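Cleavage stimulation factor 77 (PDB 2UY1) probably acts in 3'-end processing of pre-mRNA and may bind mRNA, as a HAT-repeat scaffold related to the Suppressor of forked proteins. Local coordinates at residues G245-L250 and C441-F446; F281-D286 and L449-R454. All coordinates share one frame; numbering follows the deposited sequence.

Contact 1: residues G245-L250 and C441-F446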
loop_
_atom_site.group_PDB
_atom_site.type_symbol
_atom_site.label_atom_id
_atom_site.label_comp_id
_atom_site.label_asym_id
_atom_site.label_seq_id
_atom_site.Cartn_x
_atom_site.Cartn_y
_atom_site.Cartn_z
ATOM N N GLY B 245 -24.931 5.921 17.265
ATOM C CA GLY B 245 -23.634 6.568 16.896
ATOM C C GLY B 245 -23.463 8.098 16.972
ATOM O O GLY B 245 -24.432 8.854 17.169
ATOM N N MET B 246 -22.207 8.542 16.842
ATOM C CA MET B 246 -21.838 9.948 16.634
ATOM C C MET B 246 -22.294 10.572 15.281
ATOM O O MET B 246 -22.537 11.754 15.230
ATOM C CB MET B 246 -20.315 10.064 16.792
ATOM C CG MET B 246 -19.650 11.420 16.518
ATOM S SD MET B 246 -18.089 11.455 17.400
ATOM C CE MET B 246 -18.752 11.565 19.069
ATOM N N PHE B 247 -22.374 9.791 14.194
ATOM C CA PHE B 247 -22.724 10.337 12.841
ATOM C C PHE B 247 -23.896 11.363 12.829
ATOM O O PHE B 247 -23.762 12.487 12.306
ATOM C CB PHE B 247 -23.016 9.202 11.809
ATOM C CG PHE B 247 -23.421 9.710 10.455
ATOM C CD1 PHE B 247 -22.450 9.893 9.432
ATOM C CD2 PHE B 247 -24.746 10.059 10.182
ATOM C CE1 PHE B 247 -22.828 10.377 8.192
ATOM C CE2 PHE B 247 -25.124 10.567 8.948
ATOM C CZ PHE B 247 -24.160 10.738 7.938
ATOM N N LEU B 248 -25.054 10.940 13.346
ATOM C CA LEU B 248 -26.273 11.751 13.236
ATOM C C LEU B 248 -26.182 13.031 14.019
ATOM O O LEU B 248 -26.815 13.998 13.644
ATOM C CB LEU B 248 -27.549 10.962 13.661
ATOM C CG LEU B 248 -28.305 10.128 12.640
ATOM C CD1 LEU B 248 -29.592 9.630 13.288
ATOM C CD2 LEU B 248 -28.675 10.869 11.387
ATOM N N SER B 249 -25.392 13.050 15.101
ATOM C CA SER B 249 -25.149 14.304 15.841
ATOM C C SER B 249 -24.246 15.263 15.087
ATOM O O SER B 249 -24.458 16.487 15.144
ATOM C CB SER B 249 -24.608 14.026 17.249
ATOM O OG SER B 249 -25.554 13.224 17.994
ATOM N N LEU B 250 -23.227 14.719 14.410
ATOM C CA LEU B 250 -22.339 15.518 13.570
ATOM C C LEU B 250 -23.051 16.145 12.375
ATOM O O LEU B 250 -22.829 17.332 12.040
ATOM C CB LEU B 250 -21.106 14.683 13.117
ATOM C CG LEU B 250 -20.143 14.138 14.179
ATOM C CD1 LEU B 250 -18.843 13.659 13.537
ATOM C CD2 LEU B 250 -19.799 15.165 15.219
ATOM N N CYS B 441 -20.368 9.477 1.588
ATOM C CA CYS B 441 -19.785 10.799 1.359
ATOM C C CYS B 441 -19.733 11.655 2.606
ATOM O O CYS B 441 -18.733 12.278 2.865
ATOM C CB CYS B 441 -20.475 11.543 0.210
ATOM S SG CYS B 441 -20.070 10.927 -1.470
ATOM N N PHE B 442 -20.817 11.688 3.394
ATOM C CA PHE B 442 -20.826 12.467 4.598
ATOM C C PHE B 442 -19.938 11.768 5.609
ATOM O O PHE B 442 -19.083 12.418 6.186
ATOM C CB PHE B 442 -22.266 12.638 5.131
ATOM C CG PHE B 442 -23.012 13.786 4.525
ATOM C CD1 PHE B 442 -23.180 14.954 5.222
ATOM C CD2 PHE B 442 -23.589 13.677 3.253
ATOM C CE1 PHE B 442 -23.862 16.038 4.674
ATOM C CE2 PHE B 442 -24.253 14.741 2.695
ATOM C CZ PHE B 442 -24.396 15.936 3.429
ATOM N N LEU B 443 -20.134 10.446 5.832
ATOM C CA LEU B 443 -19.288 9.732 6.753
ATOM C C LEU B 443 -17.792 9.910 6.512
ATOM O O LEU B 443 -17.042 10.071 7.460
ATOM C CB LEU B 443 -19.574 8.220 6.727
ATOM C CG LEU B 443 -18.776 7.316 7.659
ATOM C CD1 LEU B 443 -19.032 7.720 9.143
ATOM C CD2 LEU B 443 -19.260 5.841 7.437
ATOM N N ASP B 444 -17.352 9.789 5.265
ATOM C CA ASP B 444 -15.910 9.878 5.025
ATOM C C ASP B 444 -15.404 11.253 5.369
ATOM O O ASP B 444 -14.254 11.430 5.730
ATOM C CB ASP B 444 -15.585 9.574 3.578
ATOM C CG ASP B 444 -15.808 8.140 3.234
ATOM O OD1 ASP B 444 -15.894 7.244 4.134
ATOM O OD2 ASP B 444 -15.944 7.910 2.040
ATOM N N SER B 445 -16.267 12.242 5.191
ATOM C CA SER B 445 -15.910 13.640 5.410
ATOM C C SER B 445 -15.811 13.956 6.908
ATOM O O SER B 445 -14.969 14.767 7.292
ATOM C CB SER B 445 -16.973 14.530 4.794
ATOM O OG SER B 445 -16.898 14.538 3.369
ATOM N N PHE B 446 -16.703 13.388 7.723
ATOM C CA PHE B 446 -16.663 13.625 9.176
ATOM C C PHE B 446 -15.435 12.908 9.731
ATOM O O PHE B 446 -14.820 13.405 10.686
ATOM C CB PHE B 446 -17.876 13.071 9.936
ATOM C CG PHE B 446 -19.194 13.752 9.628
ATOM C CD1 PHE B 446 -19.330 15.127 9.660
ATOM C CD2 PHE B 446 -20.329 12.996 9.371
ATOM C CE1 PHE B 446 -20.555 15.768 9.373
ATOM C CE2 PHE B 446 -21.577 13.632 9.139
ATOM C CZ PHE B 446 -21.669 15.017 9.125
#
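Two helices of the all-helical fold meet through the rings of Phe247 and Phe446, an offset edge-to-face pair with planes at 75° and centroids 5.3 Å apart. The CD2–CE2 side of Phe446 addresses one face of Phe247, where Phe446 CE2 lies 3.6 Å from Phe247 CE1. Phe247 carries CG anti to its backbone N (chi1 178°), and its ring reaches toward helix 434-446 although its CB does not point there. Its edge then meets the backbone of that helix: Leu443 N lies in the ring plane, 3.6 Å from Phe247 CE1. Phe442 CB packs at the same edge, 3.8 Å from Phe247 CE1, and Leu443 CD1 touches Phe247 CD1. In this superhelix of helical pairs, the solenoid expected of HAT repeats, the late helix 434-446 folds back onto helix 247-255, far earlier in the chain. Leu250 covers a face of the Phe446 ring. Its CB stands 3.8 Å from the Phe446 ring centroid and only 6° off the normal, a CH-pi contact over the ring centre. The Leu250 and Phe446 side chains run past each other in opposite directions, which brings Leu250 CD1 to 3.8 Å from Phe446 CB, and the backbone carbon Leu250 C comes within 3.7 Å of Phe446 CZ. Tyr439 adds another ring against Phe247, and Leu288 of helix 282-300 backs Leu250. Phe442 turns its ring away from Phe247 to meet Phe217 edge-to-face, and an aromatic side chain of another protein chain in the same manner.

Contact 2: residues F281-D286 and L449-R454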
loop_
_atom_site.group_PDB
_atom_site.type_symbol
_atom_site.label_atom_id
_atom_site.label_comp_id
_atom_site.label_asym_id
_atom_site.label_seq_id
_atom_site.Cartn_x
_atom_site.Cartn_y
_atom_site.Cartn_z
ATOM N N PHE B 281 -12.525 7.323 25.703
ATOM C CA PHE B 281 -13.255 7.976 24.615
ATOM C C PHE B 281 -12.453 9.100 23.936
ATOM O O PHE B 281 -13.048 10.004 23.354
ATOM C CB PHE B 281 -14.570 8.562 25.124
ATOM C CG PHE B 281 -15.601 7.534 25.489
ATOM C CD1 PHE B 281 -15.784 7.156 26.819
ATOM C CD2 PHE B 281 -16.402 6.953 24.514
ATOM C CE1 PHE B 281 -16.746 6.200 27.176
ATOM C CE2 PHE B 281 -17.373 5.993 24.855
ATOM C CZ PHE B 281 -17.544 5.619 26.200
ATOM N N SER B 282 -11.119 9.023 23.996
ATOM C CA SER B 282 -10.212 9.996 23.360
ATOM C C SER B 282 -10.552 10.273 21.896
ATOM O O SER B 282 -10.482 11.398 21.441
ATOM C CB SER B 282 -8.756 9.516 23.466
ATOM O OG SER B 282 -8.614 8.234 22.852
ATOM N N LYS B 283 -10.973 9.237 21.187
ATOM C CA LYS B 283 -11.171 9.309 19.754
ATOM C C LYS B 283 -12.422 10.147 19.383
ATOM O O LYS B 283 -12.405 10.946 18.462
ATOM C CB LYS B 283 -11.214 7.885 19.190
ATOM C CG LYS B 283 -9.831 7.196 19.308
ATOM C CD LYS B 283 -9.689 5.849 18.569
ATOM C CE LYS B 283 -10.333 5.885 17.167
ATOM N NZ LYS B 283 -9.507 5.163 16.180
ATOM N N GLU B 284 -13.491 9.910 20.127
ATOM C CA GLU B 284 -14.714 10.713 20.111
ATOM C C GLU B 284 -14.393 12.182 20.330
ATOM O O GLU B 284 -14.774 13.040 19.535
ATOM C CB GLU B 284 -15.533 10.232 21.278
ATOM C CG GLU B 284 -15.295 8.777 21.553
ATOM C CD GLU B 284 -16.056 7.951 20.603
ATOM O OE1 GLU B 284 -17.060 8.506 20.090
ATOM O OE2 GLU B 284 -15.678 6.783 20.365
ATOM N N LEU B 285 -13.640 12.441 21.387
ATOM C CA LEU B 285 -13.334 13.799 21.801
ATOM C C LEU B 285 -12.498 14.545 20.767
ATOM O O LEU B 285 -12.760 15.731 20.506
ATOM C CB LEU B 285 -12.745 13.844 23.243
ATOM C CG LEU B 285 -13.705 13.275 24.362
ATOM C CD1 LEU B 285 -12.941 12.998 25.688
ATOM C CD2 LEU B 285 -14.959 14.146 24.621
ATOM N N ASP B 286 -11.508 13.872 20.178
ATOM C CA ASP B 286 -10.721 14.468 19.097
ATOM C C ASP B 286 -11.599 14.608 17.870
ATOM O O ASP B 286 -11.541 15.629 17.251
ATOM C CB ASP B 286 -9.488 13.643 18.755
ATOM C CG ASP B 286 -8.346 13.797 19.783
ATOM O OD1 ASP B 286 -8.267 14.832 20.504
ATOM O OD2 ASP B 286 -7.495 12.867 19.822
ATOM N N LEU B 449 -8.491 11.195 8.407
ATOM C CA LEU B 449 -7.437 10.199 8.345
ATOM C C LEU B 449 -7.950 8.858 8.927
ATOM O O LEU B 449 -8.970 8.365 8.478
ATOM C CB LEU B 449 -6.204 10.713 9.060
ATOM C CG LEU B 449 -5.692 12.039 8.421
ATOM C CD1 LEU B 449 -4.427 12.433 9.060
ATOM C CD2 LEU B 449 -5.472 11.850 6.920
ATOM N N ASP B 450 -7.249 8.295 9.914
ATOM C CA ASP B 450 -7.611 7.018 10.521
ATOM C C ASP B 450 -8.478 7.179 11.789
ATOM O O ASP B 450 -8.926 6.178 12.416
ATOM C CB ASP B 450 -6.330 6.244 10.851
ATOM C CG ASP B 450 -5.513 6.924 11.880
ATOM O OD1 ASP B 450 -4.984 8.031 11.572
ATOM O OD2 ASP B 450 -5.426 6.351 13.007
ATOM N N LEU B 451 -8.692 8.434 12.168
ATOM C CA LEU B 451 -9.643 8.794 13.197
ATOM C C LEU B 451 -11.059 8.657 12.609
ATOM O O LEU B 451 -11.464 9.466 11.776
ATOM C CB LEU B 451 -9.414 10.239 13.597
ATOM C CG LEU B 451 -10.055 10.767 14.875
ATOM C CD1 LEU B 451 -9.665 9.904 16.087
ATOM C CD2 LEU B 451 -9.550 12.189 15.044
ATOM N N LYS B 452 -11.778 7.619 13.017
ATOM C CA LYS B 452 -13.062 7.229 12.436
ATOM C C LYS B 452 -14.129 7.091 13.507
ATOM O O LYS B 452 -13.782 6.851 14.642
ATOM C CB LYS B 452 -12.916 5.917 11.658
ATOM C CG LYS B 452 -12.125 6.117 10.354
ATOM C CD LYS B 452 -11.894 4.892 9.588
ATOM C CE LYS B 452 -11.123 5.246 8.277
ATOM N NZ LYS B 452 -11.061 4.126 7.319
ATOM N N ILE B 453 -15.398 7.268 13.139
ATOM C CA ILE B 453 -16.578 7.007 13.998
ATOM C C ILE B 453 -16.641 5.463 14.248
ATOM O O ILE B 453 -16.551 4.706 13.306
ATOM C CB ILE B 453 -17.866 7.569 13.285
ATOM C CG1 ILE B 453 -17.871 9.109 13.234
ATOM C CG2 ILE B 453 -19.174 7.092 13.914
ATOM C CD1 ILE B 453 -18.927 9.739 12.231
ATOM N N ARG B 454 -16.806 5.029 15.514
ATOM C CA ARG B 454 -16.451 3.657 15.962
ATOM C C ARG B 454 -17.445 2.791 16.778
ATOM O O ARG B 454 -17.019 2.272 17.827
ATOM C CB ARG B 454 -15.164 3.713 16.848
ATOM C CG ARG B 454 -13.820 3.745 16.097
ATOM C CD ARG B 454 -13.494 2.426 15.424
ATOM N NE ARG B 454 -12.778 2.583 14.152
ATOM C CZ ARG B 454 -11.467 2.405 13.988
ATOM N NH1 ARG B 454 -10.708 2.069 15.029
ATOM N NH2 ARG B 454 -10.911 2.563 12.783
#
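Lys283 and Leu451 join the first turn of helix 282-300 to the irregular segment 449-454 that follows helix 434-446, so that the end of the modelled chain is laid across a helix of the HAT-type solenoid. From Lys283 CB, which points toward the segment, Leu451 CD1 is 4.0 Å away. Lys283 CG stays beside the same methyl, 4.2 Å from Leu451 CD1. CD runs on without a close partner in 449-454. The bend at chi3 (43°) then places CE near the backbone of the segment, 4.4 Å from Lys452 O. At the tip, Lys283 NZ stands over one face of the Arg454 guanidinium, 3.5 Å from Arg454 NH1. Two positive groups this close should repel, and the negative end of a nearby carbonyl may offset part of the cost, since Asp450 O lies 3.9 Å from Lys283 NZ. The carboxylate of Asp450 adds opposite charge at longer range, with OD2 5.3 Å from Lys283 NZ, while its OD1 is held by His320 NE2. Leu451 is the buried apolar anchor of the segment. Its CG is anti to the backbone N (chi1 -166°), on the side of the helix, and both methyls touch that helix. CD1 rests against the helix backbone, 3.8 Å from Lys283 O, and Leu287 and Ile290 of the same helix also touch this side chain. Asp286, one turn further on, contributes carbon rather than charge: its OD1 is engaged by Gly318 N, and Asp286 CB packs 4.0 Å from Leu451 CD2.

The centres of contacts 1 and 2 lie 11 Å apart, and the chain from 441 to 454 supplies the later segment of both: the end of helix 434-446 in contact 1, the loop beyond it in contact 2. Ile453 is the main bridge. Its CD1 sits 3.7 Å from Leu443 CD1 and 3.9 Å from Phe247 CA, touching both segments of contact 1. A second bridge joins the two earlier segments, where Met246 CE meets Glu284 OE1 at 3.6 Å. Contact 1 is the more central, about 5 Å from the centre of the chain, whereas contact 2 lies about 15 Å out and is only partly buried.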